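Local coordinates for protein thiol-activated cytolysin (Desulfobulbus propionicus, PDB 6NAL) that probably forms large pores in membranes as a member of the cholesterol-dependent cytolysin family, assembling from soluble monomers into a beta-barrel, at residues K281-I291 with V300-S308; M22-S30 with Y154-K162. All blocks are in the same frame, centred on the assembly; numbering follows the deposited sequence.

Contact 1: K281-I291 with V300-S308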
loop_
_atom_site.group_PDB
_atom_site.type_symbol
_atom_site.label_atom_id
_atom_site.label_comp_id
_atom_site.label_asym_id
_atom_site.label_seq_id
_atom_site.Cartn_x
_atom_site.Cartn_y
_atom_site.Cartn_z
ATOM N N LYS A 281 20.636 -0.214 -16.651
ATOM C CA LYS A 281 20.837 -0.557 -18.051
ATOM C C LYS A 281 20.321 -1.958 -18.371
ATOM O O LYS A 281 19.672 -2.154 -19.402
ATOM C CB LYS A 281 22.308 -0.412 -18.418
ATOM C CG LYS A 281 22.715 1.017 -18.833
ATOM C CD LYS A 281 23.086 1.877 -17.587
ATOM C CE LYS A 281 23.656 3.266 -17.954
ATOM N NZ LYS A 281 23.327 4.335 -16.952
ATOM N N GLU A 282 20.559 -2.947 -17.507
ATOM C CA GLU A 282 20.016 -4.270 -17.823
ATOM C C GLU A 282 18.490 -4.268 -17.782
ATOM O O GLU A 282 17.855 -5.078 -18.467
ATOM C CB GLU A 282 20.571 -5.332 -16.889
ATOM C CG GLU A 282 20.057 -6.732 -17.180
ATOM C CD GLU A 282 18.924 -7.103 -16.227
ATOM O OE1 GLU A 282 18.634 -6.273 -15.333
ATOM O OE2 GLU A 282 18.323 -8.202 -16.354
ATOM N N LYS A 283 17.877 -3.352 -17.022
ATOM C CA LYS A 283 16.446 -3.112 -17.183
ATOM C C LYS A 283 16.161 -2.555 -18.570
ATOM O O LYS A 283 15.441 -3.169 -19.359
ATOM C CB LYS A 283 15.938 -2.140 -16.119
ATOM C CG LYS A 283 15.832 -2.693 -14.719
ATOM C CD LYS A 283 15.167 -1.700 -13.750
ATOM C CE LYS A 283 15.100 -2.290 -12.329
ATOM N NZ LYS A 283 16.435 -2.381 -11.648
ATOM N N LEU A 284 16.757 -1.394 -18.884
ATOM C CA LEU A 284 16.588 -0.746 -20.186
ATOM C C LEU A 284 16.774 -1.702 -21.352
ATOM O O LEU A 284 16.040 -1.634 -22.347
ATOM C CB LEU A 284 17.592 0.380 -20.348
ATOM C CG LEU A 284 17.487 1.407 -19.246
ATOM C CD1 LEU A 284 18.732 2.282 -19.199
ATOM C CD2 LEU A 284 16.264 2.232 -19.469
ATOM N N SER A 285 17.766 -2.587 -21.261
ATOM C CA SER A 285 18.029 -3.524 -22.345
ATOM C C SER A 285 16.841 -4.423 -22.603
ATOM O O SER A 285 16.753 -5.036 -23.665
ATOM C CB SER A 285 19.247 -4.374 -21.997
ATOM O OG SER A 285 19.015 -5.096 -20.793
ATOM N N GLN A 286 15.940 -4.536 -21.641
ATOM C CA GLN A 286 14.780 -5.398 -21.754
ATOM C C GLN A 286 13.572 -4.668 -22.296
ATOM O O GLN A 286 12.485 -5.239 -22.313
ATOM C CB GLN A 286 14.437 -5.982 -20.380
ATOM C CG GLN A 286 15.342 -7.134 -19.950
ATOM C CD GLN A 286 15.196 -7.458 -18.486
ATOM O OE1 GLN A 286 16.039 -7.062 -17.699
ATOM N NE2 GLN A 286 14.133 -8.183 -18.109
ATOM N N ILE A 287 13.723 -3.410 -22.692
ATOM C CA ILE A 287 12.606 -2.586 -23.157
ATOM C C ILE A 287 12.745 -2.345 -24.655
ATOM O O ILE A 287 13.711 -1.724 -25.113
ATOM C CB ILE A 287 12.536 -1.267 -22.368
ATOM C CG1 ILE A 287 12.443 -1.599 -20.869
ATOM C CG2 ILE A 287 11.348 -0.443 -22.792
ATOM C CD1 ILE A 287 12.412 -0.391 -19.943
ATOM N N ASP A 288 11.759 -2.826 -25.406
ATOM C CA ASP A 288 11.659 -2.608 -26.847
ATOM C C ASP A 288 10.844 -1.348 -27.154
ATOM O O ASP A 288 9.706 -1.214 -26.692
ATOM C CB ASP A 288 10.982 -3.798 -27.535
ATOM C CG ASP A 288 11.830 -5.070 -27.534
ATOM O OD1 ASP A 288 13.074 -4.996 -27.362
ATOM O OD2 ASP A 288 11.233 -6.161 -27.715
ATOM N N VAL A 289 11.398 -0.461 -27.980
ATOM C CA VAL A 289 10.765 0.814 -28.310
ATOM C C VAL A 289 10.218 0.766 -29.733
ATOM O O VAL A 289 10.872 0.261 -30.650
ATOM C CB VAL A 289 11.752 1.988 -28.156
ATOM C CG1 VAL A 289 11.010 3.308 -28.311
ATOM C CG2 VAL A 289 12.492 1.904 -26.839
ATOM N N SER A 290 9.013 1.284 -29.909
ATOM C CA SER A 290 8.392 1.441 -31.212
ATOM C C SER A 290 7.855 2.848 -31.269
ATOM O O SER A 290 7.408 3.366 -30.259
ATOM C CB SER A 290 7.277 0.470 -31.430
ATOM O OG SER A 290 7.838 -0.813 -31.542
ATOM N N ILE A 291 7.880 3.444 -32.448
ATOM C CA ILE A 291 7.487 4.835 -32.622
ATOM C C ILE A 291 6.741 5.020 -33.923
ATOM O O ILE A 291 7.149 4.528 -34.979
ATOM C CB ILE A 291 8.695 5.776 -32.611
ATOM C CG1 ILE A 291 9.437 5.611 -31.302
ATOM C CG2 ILE A 291 8.233 7.154 -32.829
ATOM C CD1 ILE A 291 10.659 6.479 -31.257
ATOM N N VAL A 300 7.521 5.432 -39.210
ATOM C CA VAL A 300 7.445 4.478 -38.108
ATOM C C VAL A 300 8.819 3.880 -37.931
ATOM O O VAL A 300 9.532 3.667 -38.915
ATOM C CB VAL A 300 6.388 3.351 -38.253
ATOM C CG1 VAL A 300 5.083 4.003 -38.799
ATOM C CG2 VAL A 300 6.822 2.299 -39.110
ATOM N N TYR A 301 9.192 3.631 -36.668
ATOM C CA TYR A 301 10.434 2.961 -36.299
ATOM C C TYR A 301 10.140 1.813 -35.325
ATOM O O TYR A 301 9.254 1.921 -34.476
ATOM C CB TYR A 301 11.419 3.930 -35.625
ATOM C CG TYR A 301 11.591 5.289 -36.277
ATOM C CD1 TYR A 301 10.607 6.228 -36.166
ATOM C CD2 TYR A 301 12.751 5.628 -36.980
ATOM C CE1 TYR A 301 10.756 7.449 -36.679
ATOM C CE2 TYR A 301 12.902 6.860 -37.550
ATOM C CZ TYR A 301 11.888 7.766 -37.380
ATOM O OH TYR A 301 11.882 9.017 -37.905
ATOM N N ASN A 302 10.930 0.749 -35.405
ATOM C CA ASN A 302 10.772 -0.441 -34.581
ATOM C C ASN A 302 12.159 -0.885 -34.164
ATOM O O ASN A 302 13.148 -0.560 -34.818
ATOM C CB ASN A 302 10.079 -1.579 -35.343
ATOM C CG ASN A 302 8.634 -1.273 -35.682
ATOM O OD1 ASN A 302 7.826 -1.007 -34.790
ATOM N ND2 ASN A 302 8.287 -1.324 -36.981
ATOM N N GLY A 303 12.247 -1.613 -33.063
ATOM C CA GLY A 303 13.509 -2.249 -32.735
ATOM C C GLY A 303 14.572 -1.358 -32.152
ATOM O O GLY A 303 15.748 -1.738 -32.139
ATOM N N LEU A 304 14.205 -0.192 -31.653
ATOM C CA LEU A 304 15.185 0.661 -31.019
ATOM C C LEU A 304 15.388 0.259 -29.556
ATOM O O LEU A 304 14.535 -0.391 -28.924
ATOM C CB LEU A 304 14.732 2.110 -31.131
ATOM C CG LEU A 304 14.759 2.730 -32.538
ATOM C CD1 LEU A 304 14.085 1.862 -33.560
ATOM C CD2 LEU A 304 14.075 4.061 -32.433
ATOM N N SER A 305 16.552 0.656 -29.028
ATOM C CA SER A 305 16.932 0.347 -27.652
ATOM C C SER A 305 17.447 1.559 -26.882
ATOM O O SER A 305 18.123 2.439 -27.416
ATOM C CB SER A 305 18.015 -0.702 -27.577
ATOM O OG SER A 305 18.651 -0.630 -26.323
ATOM N N LEU A 306 17.145 1.580 -25.608
ATOM C CA LEU A 306 17.535 2.699 -24.780
ATOM C C LEU A 306 18.926 2.563 -24.182
ATOM O O LEU A 306 19.364 3.482 -23.490
ATOM C CB LEU A 306 16.528 2.859 -23.662
ATOM C CG LEU A 306 15.103 2.773 -24.192
ATOM C CD1 LEU A 306 14.468 1.451 -23.781
ATOM C CD2 LEU A 306 14.347 3.960 -23.655
ATOM N N ASN A 307 19.620 1.447 -24.378
ATOM C CA ASN A 307 21.026 1.438 -23.990
ATOM C C ASN A 307 21.812 2.419 -24.848
ATOM O O ASN A 307 22.536 3.277 -24.328
ATOM C CB ASN A 307 21.606 0.037 -24.110
ATOM C CG ASN A 307 21.140 -0.871 -22.992
ATOM O OD1 ASN A 307 20.928 -2.070 -23.200
ATOM N ND2 ASN A 307 20.960 -0.300 -21.796
ATOM N N SER A 308 21.636 2.327 -26.165
ATOM C CA SER A 308 22.382 3.124 -27.133
ATOM C C SER A 308 22.118 4.613 -26.971
ATOM O O SER A 308 20.989 5.080 -27.148
ATOM C CB SER A 308 21.991 2.665 -28.538
ATOM O OG SER A 308 22.092 3.719 -29.481
#
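Ile-291 and Tyr-301 form an antiparallel hydrogen-bonded pair where strands 287-291 and 300-302 run at 170° to each other. Ile-291 N gives to Tyr-301 O at 2.9 Å, and Tyr-301 N returns a bond to Ile-291 O at 2.8 Å. The next backbone bond, from Val-289 N to Leu-304 O, is 3.3 Å; between the two pairs the register slips by one residue. Gly-303 and Leu-304 together face Val-289 in a G1 bulge, with Gly-303 at positive phi (77°).

Val-289, Ile-291, Tyr-301 and Leu-304 point to the same face of the hairpin, where Val-289 and Ile-291 touch Ile-315, and Tyr-301 touches Ile-318, of helix 309-320. The Tyr-301 ring lies against Ile-291, its CD1 4.1 Å from Ile-291 CB. Beyond the strands, Leu-306 CD1 touches both Ile-287 and Val-289, 3.6 Å from Ile-287 CB and 3.7 Å from Val-289 CG2; its side chain crosses that of Val-289 at nearly a right angle.

The last tie is polar. Asn-307 ND2 sends an almost straight bond (173°) to Lys-281 O, arriving from above that carbonyl's plane, while Ser-285 N also donates to the same oxygen. The whole is a beta hairpin with a G1 bulge, which extends the large antiparallel sheet through strand 232-250 and is tied back to helix 279-284 through Asn-307.

Contact 2: M22-S30 with Y154-K162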
loop_
_atom_site.group_PDB
_atom_site.type_symbol
_atom_site.label_atom_id
_atom_site.label_comp_id
_atom_site.label_asym_id
_atom_site.label_seq_id
_atom_site.Cartn_x
_atom_site.Cartn_y
_atom_site.Cartn_z
HETATM N N MSE A 22 -25.530 7.398 -28.452
HETATM C CA MSE A 22 -24.270 6.656 -28.564
HETATM C C MSE A 22 -23.681 6.528 -27.135
HETATM O O MSE A 22 -23.810 7.432 -26.294
HETATM C CB MSE A 22 -23.294 7.327 -29.510
HETATM C CG MSE A 22 -23.816 7.588 -30.918
HETATM SE SE MSE A 22 -22.337 8.480 -31.909
HETATM C CE MSE A 22 -22.455 10.221 -31.606
ATOM N N VAL A 23 -23.075 5.373 -26.856
ATOM C CA VAL A 23 -22.505 5.075 -25.540
ATOM C C VAL A 23 -21.170 4.369 -25.719
ATOM O O VAL A 23 -21.080 3.373 -26.445
ATOM C CB VAL A 23 -23.437 4.187 -24.696
ATOM C CG1 VAL A 23 -23.697 2.923 -25.439
ATOM C CG2 VAL A 23 -22.786 3.859 -23.319
ATOM N N PHE A 24 -20.127 4.878 -25.055
ATOM C CA PHE A 24 -18.852 4.178 -25.044
ATOM C C PHE A 24 -19.066 2.836 -24.367
ATOM O O PHE A 24 -19.773 2.748 -23.352
ATOM C CB PHE A 24 -17.775 4.991 -24.298
ATOM C CG PHE A 24 -16.420 4.399 -24.396
ATOM C CD1 PHE A 24 -15.619 4.620 -25.508
ATOM C CD2 PHE A 24 -15.938 3.579 -23.369
ATOM C CE1 PHE A 24 -14.334 4.040 -25.591
ATOM C CE2 PHE A 24 -14.655 2.993 -23.450
ATOM C CZ PHE A 24 -13.857 3.219 -24.545
ATOM N N ASN A 25 -18.445 1.791 -24.898
ATOM C CA ASN A 25 -18.445 0.540 -24.163
ATOM C C ASN A 25 -17.037 0.077 -23.831
ATOM O O ASN A 25 -16.245 -0.239 -24.731
ATOM C CB ASN A 25 -19.153 -0.576 -24.892
ATOM C CG ASN A 25 -19.129 -1.854 -24.082
ATOM O OD1 ASN A 25 -19.545 -1.904 -22.888
ATOM N ND2 ASN A 25 -18.564 -2.890 -24.696
ATOM N N GLY A 26 -16.745 0.006 -22.533
ATOM C CA GLY A 26 -15.439 -0.380 -22.081
ATOM C C GLY A 26 -15.429 -1.829 -21.666
ATOM O O GLY A 26 -16.445 -2.510 -21.654
ATOM N N THR A 27 -14.225 -2.291 -21.375
ATOM C CA THR A 27 -14.032 -3.582 -20.760
ATOM C C THR A 27 -14.769 -3.677 -19.433
ATOM O O THR A 27 -14.806 -2.740 -18.630
ATOM C CB THR A 27 -12.539 -3.795 -20.546
ATOM O OG1 THR A 27 -11.857 -3.427 -21.750
ATOM C CG2 THR A 27 -12.205 -5.224 -20.176
ATOM N N SER A 28 -15.352 -4.823 -19.192
ATOM C CA SER A 28 -15.770 -5.161 -17.852
ATOM C C SER A 28 -14.983 -6.371 -17.363
ATOM O O SER A 28 -14.684 -7.292 -18.118
ATOM C CB SER A 28 -17.258 -5.436 -17.794
ATOM O OG SER A 28 -17.499 -6.364 -16.743
ATOM N N ILE A 29 -14.599 -6.325 -16.107
ATOM C CA ILE A 29 -14.017 -7.456 -15.402
ATOM C C ILE A 29 -15.038 -7.850 -14.341
ATOM O O ILE A 29 -15.591 -6.982 -13.661
ATOM C CB ILE A 29 -12.657 -7.081 -14.781
ATOM C CG1 ILE A 29 -11.842 -6.218 -15.755
ATOM C CG2 ILE A 29 -11.919 -8.348 -14.381
ATOM C CD1 ILE A 29 -11.203 -7.001 -16.853
ATOM N N SER A 30 -15.338 -9.116 -14.219
ATOM C CA SER A 30 -16.446 -9.480 -13.314
ATOM C C SER A 30 -16.044 -10.664 -12.439
ATOM O O SER A 30 -16.423 -11.810 -12.690
ATOM C CB SER A 30 -17.713 -9.777 -14.116
ATOM O OG SER A 30 -17.523 -10.904 -14.957
ATOM N N TYR A 154 -3.750 -1.495 -20.315
ATOM C CA TYR A 154 -4.133 -2.869 -20.077
ATOM C C TYR A 154 -4.691 -3.491 -21.331
ATOM O O TYR A 154 -4.383 -4.638 -21.619
ATOM C CB TYR A 154 -5.176 -2.938 -18.962
ATOM C CG TYR A 154 -5.695 -4.350 -18.600
ATOM C CD1 TYR A 154 -4.860 -5.335 -18.018
ATOM C CD2 TYR A 154 -7.039 -4.686 -18.818
ATOM C CE1 TYR A 154 -5.359 -6.608 -17.705
ATOM C CE2 TYR A 154 -7.538 -5.928 -18.476
ATOM C CZ TYR A 154 -6.697 -6.881 -17.920
ATOM O OH TYR A 154 -7.205 -8.124 -17.600
ATOM N N ASP A 155 -5.526 -2.764 -22.080
ATOM C CA ASP A 155 -6.112 -3.318 -23.303
ATOM C C ASP A 155 -6.510 -2.181 -24.244
ATOM O O ASP A 155 -6.321 -0.995 -23.944
ATOM C CB ASP A 155 -7.318 -4.237 -22.990
ATOM C CG ASP A 155 -8.441 -3.522 -22.214
ATOM O OD1 ASP A 155 -8.286 -2.288 -21.956
ATOM O OD2 ASP A 155 -9.450 -4.199 -21.845
ATOM N N GLU A 156 -7.086 -2.560 -25.391
ATOM C CA GLU A 156 -7.392 -1.577 -26.423
ATOM C C GLU A 156 -8.339 -0.504 -25.906
ATOM O O GLU A 156 -8.324 0.624 -26.410
ATOM C CB GLU A 156 -7.986 -2.259 -27.658
ATOM C CG GLU A 156 -7.014 -3.145 -28.452
ATOM C CD GLU A 156 -7.084 -4.634 -28.030
ATOM O OE1 GLU A 156 -7.661 -4.928 -26.930
ATOM O OE2 GLU A 156 -6.545 -5.501 -28.783
ATOM N N ASN A 157 -9.155 -0.813 -24.889
ATOM C CA ASN A 157 -10.173 0.157 -24.493
ATOM C C ASN A 157 -9.612 1.203 -23.555
ATOM O O ASN A 157 -10.084 2.343 -23.544
ATOM C CB ASN A 157 -11.370 -0.519 -23.831
ATOM C CG ASN A 157 -12.331 -1.130 -24.852
ATOM O OD1 ASN A 157 -12.747 -0.486 -25.839
ATOM N ND2 ASN A 157 -12.671 -2.384 -24.624
ATOM N N GLU A 158 -8.646 0.826 -22.732
ATOM C CA GLU A 158 -7.993 1.825 -21.918
ATOM C C GLU A 158 -7.218 2.751 -22.825
ATOM O O GLU A 158 -7.180 3.954 -22.583
ATOM C CB GLU A 158 -7.056 1.198 -20.869
ATOM C CG GLU A 158 -6.813 2.159 -19.651
ATOM C CD GLU A 158 -5.587 1.842 -18.772
ATOM O OE1 GLU A 158 -5.062 0.700 -18.831
ATOM O OE2 GLU A 158 -5.133 2.755 -18.014
ATOM N N LEU A 159 -6.629 2.194 -23.889
ATOM C CA LEU A 159 -5.892 2.978 -24.866
ATOM C C LEU A 159 -6.793 4.007 -25.505
ATOM O O LEU A 159 -6.493 5.202 -25.485
ATOM C CB LEU A 159 -5.297 2.071 -25.948
ATOM C CG LEU A 159 -4.041 2.609 -26.635
ATOM C CD1 LEU A 159 -3.087 1.583 -27.174
ATOM C CD2 LEU A 159 -4.474 3.489 -27.814
HETATM N N MSE A 160 -7.912 3.577 -26.055
HETATM C CA MSE A 160 -8.764 4.502 -26.786
HETATM C C MSE A 160 -9.221 5.591 -25.864
HETATM O O MSE A 160 -9.234 6.736 -26.215
HETATM C CB MSE A 160 -9.957 3.807 -27.395
HETATM C CG MSE A 160 -9.654 3.149 -28.746
HETATM SE SE MSE A 160 -10.989 1.737 -29.089
HETATM C CE MSE A 160 -12.597 2.783 -28.911
ATOM N N LEU A 161 -9.557 5.238 -24.632
ATOM C CA LEU A 161 -10.151 6.233 -23.745
ATOM C C LEU A 161 -9.145 7.251 -23.202
ATOM O O LEU A 161 -9.511 8.381 -22.889
ATOM C CB LEU A 161 -10.825 5.518 -22.584
ATOM C CG LEU A 161 -11.719 6.400 -21.752
ATOM C CD1 LEU A 161 -12.796 7.063 -22.611
ATOM C CD2 LEU A 161 -12.365 5.553 -20.625
ATOM N N LYS A 162 -7.904 6.856 -22.992
ATOM C CA LYS A 162 -6.937 7.757 -22.407
ATOM C C LYS A 162 -6.289 8.629 -23.466
ATOM O O LYS A 162 -6.029 9.798 -23.215
ATOM C CB LYS A 162 -5.893 6.946 -21.660
ATOM C CG LYS A 162 -6.401 6.450 -20.319
ATOM C CD LYS A 162 -5.243 5.947 -19.448
ATOM C CE LYS A 162 -5.628 5.817 -17.977
ATOM N NZ LYS A 162 -4.493 5.230 -17.233
#
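Thr-27 drops its hydroxyl between two polar side chains at the start of helix 156-162. OG1 donates to Asp-155 OD2 over 2.5 Å, a short bond that meets the carboxylate oxygen on its syn side but out of the carboxylate plane. The threonine and aspartate side chains reach toward each other from the two segments. From the helix, Asn-157 ND2 gives a nearly straight hydrogen bond (163°) to the same OG1 at 3.2 Å, with the hydroxyl close to the amide plane. The hydroxyl is therefore both donor and acceptor. Thr-27 OG1 sits anti to its own carbonyl carbon (chi1 -46°), a rotation that turns it to these partners.

Asp-155 divides its carboxylate between the two segments. While OD2 takes the threonine, OD1 serves as N-cap, accepting from Glu-158 N and, weakly, from Asn-157 N.

Apolar contacts flank this polar centre. The Phe-24 ring presents its edge to Asn-157 O, with CZ 4.0 Å away, and Leu-161 CD1 lies over one of its faces; the ring plane and the Asn-157 amide are turned 79° apart. The selenomethionine Met-160 approaches the ring obliquely, its CE 4.0 Å from Phe-24 CE1, and Phe-59 of strand 44-59 adds an edge-to-face partner. At the other end, Ile-29 CD1 meets Tyr-154 CE2 at 4.1 Å.

Outside the pair, Thr-27 N bonds to Thr-353 OG1, so strand 349-372 also fixes the threonine. Chemically, one hydroxyl couples the extended segment 22-30 to the helix cap: the carboxylate that caps the amides of Glu-158 and, weakly, Asn-157 is also the acceptor for Thr-27, and its negative charge, placed at the N-terminal end of the helix, is probably stabilised by the helix dipole.

The two contacts share no element and do not touch: their centres are 28 Å apart and their nearest atoms about 11 Å. Each is partly buried. Contact 1 joins neighbours in sequence, and its order comes from backbone pairing, with an apolar face turned to a helix. Contact 2 bridges 123 intervening residues and has no backbone pairing between its segments; a hydroxyl, a carboxylate and an amide take that place, with an aromatic ring beside them. Correspondingly, contact 1 adds a hairpin to the antiparallel sheet, whereas contact 2 sets an extended segment against a helix beside strands 44-59 and 349-372 of the mixed sheet.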